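Local coordinates for protein amidase, hydantoinase/carbamoylase family (Burkholderia ambifaria, PDB 5TP4) that probably hydrolyses N-carbamoyl-L-amino acids to the free amino acids, as a zinc-dependent amidase of the peptidase M20 family, at residues 145-150 with 154-159; 140-145 with 173-178. All blocks are in the same frame, centred on the assembly; numbering follows the deposited sequence.

Interaction 1: residues 145-150 with 154-159; sequences AMLGSA and GALPLD
Ala150 meets Ala155 and Leu156 with both its methyl and its carbonyl. The CB of Ala150 packs on the CB of Leu156 at 3.8 Å and lies 4.3 Å from the CB of Ala155. Its carbonyl oxygen takes two backbone N-H groups across the contact. Leu156 N to Ala150 O is the straighter bond, at 3.1 Å and 151°. This donor stands above the carbonyl plane, well away from the lone-pair directions. Ala155 N is nearer to Ala150 O, at 2.9 Å, but that bond is weak because it is bent to 124°. The Thr153 hydroxyl adds a further weak bond to the same oxygen.

Deeper in, Leu156 CD2 reaches Leu147 CG at 4.0 Å, and the two leucine side chains cross at a slant. Leu156 has CG anti to its backbone N (chi1 178°), which carries its branch from the Ala150 methyl inward to Leu147. Ala161 of helix 158-163 touches both leucines.

Further out, Gly154 ends helix 147-153 with a positive phi. At the other end Met146 is the N-cap, and Ala150 N bonds to Met146 O at 2.8 Å. Ser149 OG bonds to Asp367, which ties this short helix to helix 367-372. The arrangement is a Schellman motif at a helix C-terminus, with the chain folding back so that Leu156 packs against the helix it has just left.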
ATOM      1  N   ALA B 145      21.093 -11.245 -10.401  1.00 14.66           N
ATOM      2  CA  ALA B 145      21.309 -12.502  -9.706  1.00 16.14           C
ATOM      3  C   ALA B 145      21.912 -13.507 -10.681  1.00 16.53           C
ATOM      4  O   ALA B 145      21.747 -13.398 -11.902  1.00 13.48           O
ATOM      5  CB  ALA B 145      19.997 -13.041  -9.129  1.00 18.09           C
ATOM      6  N   MET B 146      22.630 -14.487 -10.126  1.00 13.38           N
ATOM      7  CA  MET B 146      23.243 -15.557 -10.926  1.00 11.11           C
ATOM      8  C   MET B 146      24.154 -14.970 -11.992  1.00 13.15           C
ATOM      9  O   MET B 146      24.232 -15.482 -13.113  1.00 12.49           O
ATOM     10  CB  MET B 146      22.197 -16.472 -11.572  1.00 14.18           C
ATOM     11  CG  MET B 146      21.607 -17.543 -10.648  1.00 18.66           C
ATOM     12  SD  MET B 146      20.186 -17.014  -9.665  1.00 26.62           S
ATOM     13  CE  MET B 146      18.963 -16.835 -10.935  1.00 23.52           C
ATOM     14  N   LEU B 147      24.854 -13.887 -11.632  1.00 10.21           N
ATOM     15  CA  LEU B 147      25.707 -13.189 -12.589  1.00 12.88           C
ATOM     16  C   LEU B 147      26.832 -14.093 -13.089  1.00 12.74           C
ATOM     17  O   LEU B 147      27.076 -14.190 -14.296  1.00 11.92           O
ATOM     18  CB  LEU B 147      26.262 -11.921 -11.918  1.00 11.03           C
ATOM     19  CG  LEU B 147      27.171 -11.008 -12.746  1.00 13.54           C
ATOM     20  CD1 LEU B 147      27.145  -9.581 -12.143  1.00 12.72           C
ATOM     21  CD2 LEU B 147      28.610 -11.542 -12.811  1.00 13.94           C
ATOM     22  N   GLY B 148      27.531 -14.759 -12.171  1.00 13.41           N
ATOM     23  CA  GLY B 148      28.669 -15.581 -12.568  1.00  9.09           C
ATOM     24  C   GLY B 148      28.267 -16.760 -13.444  1.00  9.41           C
ATOM     25  O   GLY B 148      28.925 -17.054 -14.444  1.00 13.00           O
ATOM     26  N   SER B 149      27.192 -17.462 -13.078  1.00 11.47           N
ATOM     27  CA  SER B 149      26.768 -18.577 -13.921  1.00 10.46           C
ATOM     28  C   SER B 149      26.154 -18.086 -15.228  1.00 12.41           C
ATOM     29  O   SER B 149      26.324 -18.739 -16.263  1.00 11.67           O
ATOM     30  CB  SER B 149      25.779 -19.480 -13.159  1.00 10.59           C
ATOM     31  OG  SER B 149      24.702 -18.713 -12.642  1.00  9.77           O
ATOM     32  N   ALA B 150      25.466 -16.936 -15.224  1.00  9.73           N
ATOM     33  CA  ALA B 150      25.003 -16.364 -16.495  1.00 12.08           C
ATOM     34  C   ALA B 150      26.168 -16.054 -17.436  1.00 15.20           C
ATOM     35  O   ALA B 150      26.056 -16.249 -18.655  1.00 13.96           O
ATOM     36  CB  ALA B 150      24.179 -15.094 -16.244  1.00 13.48           C
ATOM     37  N   GLY B 154      27.036 -17.979 -21.113  1.00 12.91           N
ATOM     38  CA  GLY B 154      26.874 -17.106 -22.259  1.00 15.15           C
ATOM     39  C   GLY B 154      25.589 -16.295 -22.269  1.00 16.30           C
ATOM     40  O   GLY B 154      25.328 -15.588 -23.250  1.00 17.92           O
ATOM     41  N   ALA B 155      24.784 -16.372 -21.204  1.00 16.50           N
ATOM     42  CA  ALA B 155      23.534 -15.625 -21.141  1.00 17.20           C
ATOM     43  C   ALA B 155      23.789 -14.145 -20.879  1.00 18.56           C
ATOM     44  O   ALA B 155      22.977 -13.295 -21.272  1.00 17.96           O
ATOM     45  CB  ALA B 155      22.625 -16.241 -20.065  1.00 16.32           C
ATOM     46  N   LEU B 156      24.921 -13.824 -20.254  1.00 14.60           N
ATOM     47  CA  LEU B 156      25.322 -12.451 -19.947  1.00 15.40           C
ATOM     48  C   LEU B 156      26.731 -12.263 -20.494  1.00 18.81           C
ATOM     49  O   LEU B 156      27.655 -12.985 -20.073  1.00 19.16           O
ATOM     50  CB  LEU B 156      25.273 -12.182 -18.434  1.00 17.00           C
ATOM     51  CG  LEU B 156      25.702 -10.802 -17.950  1.00 15.06           C
ATOM     52  CD1 LEU B 156      24.794  -9.738 -18.520  1.00 16.05           C
ATOM     53  CD2 LEU B 156      25.668 -10.765 -16.420  1.00 19.64           C
ATOM     54  N   PRO B 157      26.958 -11.330 -21.422  1.00 18.95           N
ATOM     55  CA  PRO B 157      28.324 -11.121 -21.926  1.00 17.98           C
ATOM     56  C   PRO B 157      29.275 -10.669 -20.821  1.00 20.11           C
ATOM     57  O   PRO B 157      28.903  -9.905 -19.927  1.00 20.36           O
ATOM     58  CB  PRO B 157      28.148 -10.030 -22.993  1.00 22.53           C
ATOM     59  CG  PRO B 157      26.686 -10.079 -23.353  1.00 19.84           C
ATOM     60  CD  PRO B 157      25.973 -10.470 -22.096  1.00 22.41           C
ATOM     61  N   LEU B 158      30.527 -11.144 -20.913  1.00 19.24           N
ATOM     62  CA  LEU B 158      31.540 -10.845 -19.897  1.00 18.18           C
ATOM     63  C   LEU B 158      31.757  -9.346 -19.729  1.00 17.16           C
ATOM     64  O   LEU B 158      31.841  -8.857 -18.601  1.00 17.74           O
ATOM     65  CB  LEU B 158      32.872 -11.523 -20.251  1.00 18.74           C
ATOM     66  CG  LEU B 158      34.078 -11.200 -19.344  1.00 19.82           C
ATOM     67  CD1 LEU B 158      33.837 -11.608 -17.891  1.00 15.09           C
ATOM     68  CD2 LEU B 158      35.363 -11.840 -19.876  1.00 19.77           C
ATOM     69  N   ASP B 159      31.862  -8.595 -20.839  1.00 16.44           N
ATOM     70  CA  ASP B 159      32.102  -7.159 -20.697  1.00 18.92           C
ATOM     71  C   ASP B 159      30.924  -6.449 -20.044  1.00 21.07           C
ATOM     72  O   ASP B 159      31.121  -5.488 -19.292  1.00 20.96           O
ATOM     73  CB  ASP B 159      32.420  -6.534 -22.055  1.00 22.57           C
ATOM     74  CG  ASP B 159      33.799  -6.925 -22.552  1.00 38.23           C
ATOM     75  OD1 ASP B 159      34.616  -7.375 -21.718  1.00 37.68           O
ATOM     76  OD2 ASP B 159      34.069  -6.782 -23.765  1.00 42.13           O
TER

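Interaction 2: residues 140-145 with 173-178; sequences ARFAPA and GAALDA
Arg141 and Phe142 both reach the methyl of Ala175, where a loop of the zinc-binding M20 peptidase fold meets helix 172-179. The loop runs from strand 129-133 to helix 147-153.

Arg141 can be followed outward from its CB, which starts toward the helix. CG is anti to the backbone N (chi1 -180°), and the chain stays extended to NE. On the way CG lies over one face of the Phe142 ring, 3.6 Å above its plane and offset toward the rim. Arg141 CD passes 3.5 Å from Phe142 CE2. NE makes a salt bridge to Asp166, outside the two segments. CZ comes within 4.1 Å of Ala175 CB. Phe142 CZ sits 3.6 Å off the guanidinium plane, offset toward its rim. NH1 bonds to the carbonyl oxygen of Ala42 and lies 3.9 Å from Ala175 CB. NH2 ends the chain beside the same methyl. The salt bridge and the bond to Ala42 should limit rotation of the guanidinium.

Phe142 has CG anti to its carbonyl carbon (chi1 -60°), and its ring turns one face to the arginine chain. The carbonyl oxygen of Phe142 accepts a bond from Asn136 ND2, within the same loop. No hydrogen bond joins the two segments, so the link between them is packing on one small residue. Ala175 CB lies 3.8 Å from Phe142 CZ and also 3.8 Å from Arg141 NH2.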
ATOM      1  N   ALA B 140      22.650  -8.972  -5.060  1.00 19.62           N
ATOM      2  CA  ALA B 140      22.437  -7.908  -4.081  1.00 14.86           C
ATOM      3  C   ALA B 140      23.385  -6.732  -4.318  1.00 21.84           C
ATOM      4  O   ALA B 140      22.944  -5.585  -4.474  1.00 20.83           O
ATOM      5  CB  ALA B 140      22.614  -8.462  -2.657  1.00 18.62           C
ATOM      6  N   ARG B 141      24.694  -6.995  -4.325  1.00 18.41           N
ATOM      7  CA  ARG B 141      25.648  -5.916  -4.548  1.00 19.33           C
ATOM      8  C   ARG B 141      25.668  -5.488  -6.004  1.00 19.36           C
ATOM      9  O   ARG B 141      25.698  -4.290  -6.300  1.00 19.53           O
ATOM     10  CB  ARG B 141      27.046  -6.336  -4.107  1.00 15.09           C
ATOM     11  CG  ARG B 141      28.067  -5.225  -4.324  1.00 20.87           C
ATOM     12  CD  ARG B 141      29.409  -5.556  -3.758  1.00 19.75           C
ATOM     13  NE  ARG B 141      30.345  -4.475  -4.066  1.00 22.71           N
ATOM     14  CZ  ARG B 141      31.667  -4.598  -4.042  1.00 22.43           C
ATOM     15  NH1 ARG B 141      32.219  -5.763  -3.715  1.00 18.17           N
ATOM     16  NH2 ARG B 141      32.432  -3.561  -4.356  1.00 24.75           N
ATOM     17  N   PHE B 142      25.650  -6.451  -6.918  1.00 17.51           N
ATOM     18  CA  PHE B 142      25.616  -6.203  -8.351  1.00 18.31           C
ATOM     19  C   PHE B 142      24.402  -6.897  -8.944  1.00 18.09           C
ATOM     20  O   PHE B 142      23.989  -7.954  -8.471  1.00 18.13           O
ATOM     21  CB  PHE B 142      26.881  -6.730  -9.044  1.00 13.73           C
ATOM     22  CG  PHE B 142      28.175  -6.110  -8.536  1.00 15.61           C
ATOM     23  CD1 PHE B 142      28.602  -4.872  -9.011  1.00 18.40           C
ATOM     24  CD2 PHE B 142      28.977  -6.788  -7.616  1.00 17.69           C
ATOM     25  CE1 PHE B 142      29.810  -4.308  -8.557  1.00 19.44           C
ATOM     26  CE2 PHE B 142      30.163  -6.235  -7.164  1.00 23.00           C
ATOM     27  CZ  PHE B 142      30.585  -4.994  -7.635  1.00 21.95           C
ATOM     28  N   ALA B 143      23.854  -6.315 -10.017  1.00 21.02           N
ATOM     29  CA  ALA B 143      22.831  -6.991 -10.790  1.00 19.64           C
ATOM     30  C   ALA B 143      23.454  -7.645 -12.017  1.00 21.27           C
ATOM     31  O   ALA B 143      24.407  -7.112 -12.593  1.00 21.70           O
ATOM     32  CB  ALA B 143      21.746  -6.003 -11.234  1.00 20.38           C
ATOM     33  N   PRO B 144      22.945  -8.798 -12.468  1.00 18.10           N
ATOM     34  CA  PRO B 144      21.789  -9.526 -11.939  1.00 17.32           C
ATOM     35  C   PRO B 144      22.133 -10.593 -10.913  1.00 15.30           C
ATOM     36  O   PRO B 144      23.305 -10.852 -10.622  1.00 14.95           O
ATOM     37  CB  PRO B 144      21.229 -10.210 -13.188  1.00 13.49           C
ATOM     38  CG  PRO B 144      22.509 -10.590 -13.940  1.00 16.30           C
ATOM     39  CD  PRO B 144      23.462  -9.426 -13.703  1.00 17.55           C
ATOM     40  N   ALA B 145      21.093 -11.245 -10.401  1.00 14.66           N
ATOM     41  CA  ALA B 145      21.309 -12.502  -9.706  1.00 16.14           C
ATOM     42  C   ALA B 145      21.912 -13.507 -10.681  1.00 16.53           C
ATOM     43  O   ALA B 145      21.747 -13.398 -11.902  1.00 13.48           O
ATOM     44  CB  ALA B 145      19.997 -13.041  -9.129  1.00 18.09           C
ATOM     45  N   GLY B 173      34.382  -5.378 -12.275  1.00 17.48           N
ATOM     46  CA  GLY B 173      35.788  -5.586 -12.604  1.00 18.39           C
ATOM     47  C   GLY B 173      36.720  -4.973 -11.573  1.00 19.13           C
ATOM     48  O   GLY B 173      37.687  -5.602 -11.131  1.00 17.61           O
ATOM     49  N   ALA B 174      36.450  -3.724 -11.186  1.00 17.75           N
ATOM     50  CA  ALA B 174      37.232  -3.109 -10.117  1.00 19.55           C
ATOM     51  C   ALA B 174      37.146  -3.930  -8.837  1.00 24.44           C
ATOM     52  O   ALA B 174      38.144  -4.085  -8.119  1.00 20.47           O
ATOM     53  CB  ALA B 174      36.749  -1.679  -9.865  1.00 23.41           C
ATOM     54  N   ALA B 175      35.959  -4.479  -8.536  1.00 19.85           N
ATOM     55  CA  ALA B 175      35.806  -5.258  -7.309  1.00 19.97           C
ATOM     56  C   ALA B 175      36.562  -6.579  -7.399  1.00 17.67           C
ATOM     57  O   ALA B 175      37.093  -7.065  -6.389  1.00 18.00           O
ATOM     58  CB  ALA B 175      34.324  -5.501  -7.014  1.00 19.29           C
ATOM     59  N   LEU B 176      36.594  -7.187  -8.586  1.00 17.01           N
ATOM     60  CA  LEU B 176      37.415  -8.381  -8.785  1.00 16.76           C
ATOM     61  C   LEU B 176      38.885  -8.071  -8.525  1.00 17.63           C
ATOM     62  O   LEU B 176      39.594  -8.868  -7.894  1.00 19.80           O
ATOM     63  CB  LEU B 176      37.239  -8.933 -10.202  1.00 14.10           C
ATOM     64  CG  LEU B 176      35.903  -9.607 -10.534  1.00 15.27           C
ATOM     65  CD1 LEU B 176      35.788  -9.894 -12.062  1.00 15.88           C
ATOM     66  CD2 LEU B 176      35.734 -10.897  -9.733  1.00 16.18           C
ATOM     67  N   ASP B 177      39.355  -6.919  -9.010  1.00 20.71           N
ATOM     68  CA  ASP B 177      40.747  -6.534  -8.801  1.00 18.60           C
ATOM     69  C   ASP B 177      41.038  -6.311  -7.319  1.00 24.26           C
ATOM     70  O   ASP B 177      42.100  -6.708  -6.822  1.00 24.48           O
ATOM     71  CB  ASP B 177      41.086  -5.282  -9.602  1.00 20.20           C
ATOM     72  CG  ASP B 177      41.120  -5.536 -11.096  1.00 23.54           C
ATOM     73  OD1 ASP B 177      41.324  -6.697 -11.504  1.00 25.51           O
ATOM     74  OD2 ASP B 177      40.946  -4.575 -11.864  1.00 23.99           O
ATOM     75  N   ALA B 178      40.099  -5.694  -6.599  1.00 23.12           N
ATOM     76  CA  ALA B 178      40.264  -5.497  -5.159  1.00 25.51           C
ATOM     77  C   ALA B 178      40.266  -6.825  -4.414  1.00 26.64           C
ATOM     78  O   ALA B 178      41.002  -6.994  -3.433  1.00 26.32           O
ATOM     79  CB  ALA B 178      39.152  -4.594  -4.627  1.00 22.90           C
TER

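In the fold
Interaction 1 is nested along the chain inside the loop closed by interaction 2. Their centres are about 12 Å apart. They touch directly where Leu156 CD2 packs on Pro144 CD at 3.7 Å. A looser approach of 4.2 Å joins Leu147 CD1 to Phe142 CB. Helices 158-163 and 172-179 follow each other in the chain. Glu137 and Glu138, zinc-binding positions, lie just before segment 140-145 in the chain. The side chain of Leu147 is about 7 Å from that of Glu137, and that of Arg141 about 8 Å from that of Glu138. Both Leu147 and Arg141 side chains lie about 13 Å from a bound zinc ion, so both contacts lie near the metal site but contribute no ligand to it.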